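Predicted transcriptional regulator (Clostridium thermocellum, PDB 1XMA) probably binds DNA as a dimeric, PadR-like transcriptional regulator with a winged helix-turn-helix fold, and so probably controls expression of its target genes. Local coordinates at residues B[41-46]-B[84-89]. Sequence-based numbering, arbitrary orientation. Where two conformers were deposited one is given.
Sequences YVDTII and ARLEKN
Asp43 and Arg85 join two helices of what is, by family, a winged helix-turn-helix domain of the PadR type, and they illustrate how a buried carboxylate can be paired across a steep helix crossing. Residues 41-46 of helix 35-52 and residues 84-88 of helix 76-88 cross at -76°, their axes 11.0 Å apart at closest approach, a gap bridged by side chains. Arg85 was modelled in two conformers, and the account holds for one of them. With CG of Arg85 opposite the backbone N, the chain turns at chi3 (-42°), which brings NH1 round to the carboxylate. The two flat groups lie nearly coplanar, 20° apart, with OD1 of Asp43 at the guanidinium edge. Arg85 NH1 donates to the syn lone pair of Asp43 OD2 at 3.0 Å, within a salt bridge; its very short approach to OD1 is doubtful in detail. Next to this polar pair, Leu86 slides antiparallel to Asp43: Leu86 CD2 lies 3.7 Å from Asp43 CB, and Leu86 CD1 lies 3.7 Å from Ile46 CG2. Ala82 touches both Asp43 and Ile46, and Leu86 also touches Ile92 of strand 92-96. A water donates to Asp43 OD2 at 2.7 Å and weakly accepts from Asn89 ND2.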
loop_
_atom_site.group_PDB
_atom_site.type_symbol
_atom_site.label_atom_id
_atom_site.label_comp_id
_atom_site.label_asym_id
_atom_site.label_seq_id
_atom_site.Cartn_x
_atom_site.Cartn_y
_atom_site.Cartn_z
ATOM N N TYR B 41 -5.001 -4.804 0.671
ATOM C CA TYR B 41 -4.756 -6.250 0.459
ATOM C C TYR B 41 -5.416 -7.240 1.404
ATOM O O TYR B 41 -5.271 -8.444 1.231
ATOM C CB TYR B 41 -3.257 -6.524 0.257
ATOM C CG TYR B 41 -2.846 -5.964 -1.088
ATOM C CD1 TYR B 41 -3.064 -6.694 -2.264
ATOM C CD2 TYR B 41 -2.313 -4.671 -1.195
ATOM C CE1 TYR B 41 -2.737 -6.158 -3.515
ATOM C CE2 TYR B 41 -1.985 -4.124 -2.438
ATOM C CZ TYR B 41 -2.192 -4.872 -3.589
ATOM O OH TYR B 41 -1.856 -4.343 -4.802
ATOM N N VAL B 42 -6.179 -6.721 2.363
ATOM C CA VAL B 42 -6.890 -7.523 3.353
ATOM C C VAL B 42 -7.654 -8.652 2.684
ATOM O O VAL B 42 -7.425 -9.844 2.990
ATOM C CB VAL B 42 -7.825 -6.586 4.285
ATOM C CG1 VAL B 42 -9.032 -7.321 4.879
ATOM C CG2 VAL B 42 -7.019 -5.985 5.380
ATOM N N ASP B 43 -8.538 -8.292 1.750
ATOM C CA ASP B 43 -9.380 -9.280 1.045
ATOM C C ASP B 43 -8.561 -10.312 0.294
ATOM O O ASP B 43 -8.881 -11.514 0.316
ATOM C CB ASP B 43 -10.339 -8.591 0.090
ATOM C CG ASP B 43 -11.353 -7.712 0.817
ATOM O OD1 ASP B 43 -11.271 -7.576 2.045
ATOM O OD2 ASP B 43 -12.231 -7.147 0.160
ATOM N N THR B 44 -7.517 -9.837 -0.383
ATOM C CA THR B 44 -6.617 -10.695 -1.152
ATOM C C THR B 44 -5.868 -11.678 -0.235
ATOM O O THR B 44 -5.715 -12.833 -0.584
ATOM C CB THR B 44 -5.617 -9.833 -1.956
ATOM O OG1 THR B 44 -6.350 -8.874 -2.737
ATOM C CG2 THR B 44 -4.717 -10.706 -2.869
ATOM N N ILE B 45 -5.420 -11.199 0.935
ATOM C CA ILE B 45 -4.810 -12.048 1.972
ATOM C C ILE B 45 -5.780 -13.133 2.522
ATOM O O ILE B 45 -5.391 -14.262 2.736
ATOM C CB ILE B 45 -4.235 -11.160 3.153
ATOM C CG1 ILE B 45 -3.035 -10.325 2.674
ATOM C CG2 ILE B 45 -3.940 -12.008 4.403
ATOM C CD1 ILE B 45 -2.431 -9.371 3.727
ATOM N N ILE B 46 -7.037 -12.768 2.755
ATOM C CA ILE B 46 -8.063 -13.720 3.198
ATOM C C ILE B 46 -8.397 -14.734 2.120
ATOM O O ILE B 46 -8.530 -15.920 2.413
ATOM C CB ILE B 46 -9.363 -13.020 3.671
ATOM C CG1 ILE B 46 -9.110 -12.288 5.002
ATOM C CG2 ILE B 46 -10.507 -14.055 3.820
ATOM C CD1 ILE B 46 -10.056 -11.128 5.276
ATOM N N ALA B 84 -17.937 -10.256 5.198
ATOM C CA ALA B 84 -19.233 -9.736 4.776
ATOM C C ALA B 84 -19.151 -9.207 3.343
ATOM O O ALA B 84 -19.925 -9.632 2.493
ATOM C CB ALA B 84 -19.731 -8.645 5.764
ATOM N N ARG B 85 -18.187 -8.303 3.099
ATOM C CA ARG B 85 -17.866 -7.761 1.763
ATOM C C ARG B 85 -17.494 -8.834 0.747
ATOM O O ARG B 85 -17.966 -8.799 -0.382
ATOM C CB ARG B 85 -16.718 -6.737 1.866
ATOM C CG ARG B 85 -16.190 -6.204 0.512
ATOM C CD ARG B 85 -14.801 -5.568 0.651
ATOM N NE ARG B 85 -14.734 -4.750 1.845
ATOM C CZ ARG B 85 -13.895 -4.919 2.847
ATOM N NH1 ARG B 85 -12.981 -5.870 2.809
ATOM N NH2 ARG B 85 -13.968 -4.108 3.896
ATOM N N LEU B 86 -16.637 -9.774 1.144
ATOM C CA LEU B 86 -16.226 -10.862 0.244
ATOM C C LEU B 86 -17.414 -11.730 -0.186
ATOM O O LEU B 86 -17.495 -12.154 -1.348
ATOM C CB LEU B 86 -15.133 -11.721 0.884
ATOM C CG LEU B 86 -13.704 -11.170 0.974
ATOM C CD1 LEU B 86 -12.851 -12.119 1.794
ATOM C CD2 LEU B 86 -13.090 -10.970 -0.402
ATOM N N GLU B 87 -18.320 -11.994 0.757
ATOM C CA GLU B 87 -19.553 -12.723 0.472
ATOM C C GLU B 87 -20.533 -11.957 -0.410
ATOM O O GLU B 87 -20.982 -12.478 -1.445
ATOM C CB GLU B 87 -20.249 -13.136 1.751
ATOM C CG GLU B 87 -20.250 -14.586 1.921
ATOM C CD GLU B 87 -21.288 -15.061 2.893
ATOM O OE1 GLU B 87 -21.149 -14.787 4.119
ATOM O OE2 GLU B 87 -22.222 -15.739 2.419
ATOM N N LYS B 88 -20.859 -10.730 -0.001
ATOM C CA LYS B 88 -21.736 -9.858 -0.771
ATOM C C LYS B 88 -21.284 -9.809 -2.241
ATOM O O LYS B 88 -22.100 -9.978 -3.164
ATOM C CB LYS B 88 -21.754 -8.461 -0.145
ATOM C CG LYS B 88 -22.439 -7.387 -0.984
ATOM C CD LYS B 88 -22.550 -6.077 -0.216
ATOM C CE LYS B 88 -21.267 -5.267 -0.286
ATOM N NZ LYS B 88 -21.237 -4.193 0.760
ATOM N N ASN B 89 -19.973 -9.603 -2.434
ATOM C CA ASN B 89 -19.350 -9.537 -3.753
ATOM C C ASN B 89 -19.377 -10.875 -4.484
ATOM O O ASN B 89 -19.179 -10.921 -5.704
ATOM C CB ASN B 89 -17.899 -9.070 -3.631
ATOM C CG ASN B 89 -17.768 -7.581 -3.348
ATOM O OD1 ASN B 89 -18.756 -6.855 -3.231
ATOM N ND2 ASN B 89 -16.529 -7.120 -3.237
HETATM O O HOH W 1 -13.888 -7.651 -1.857
#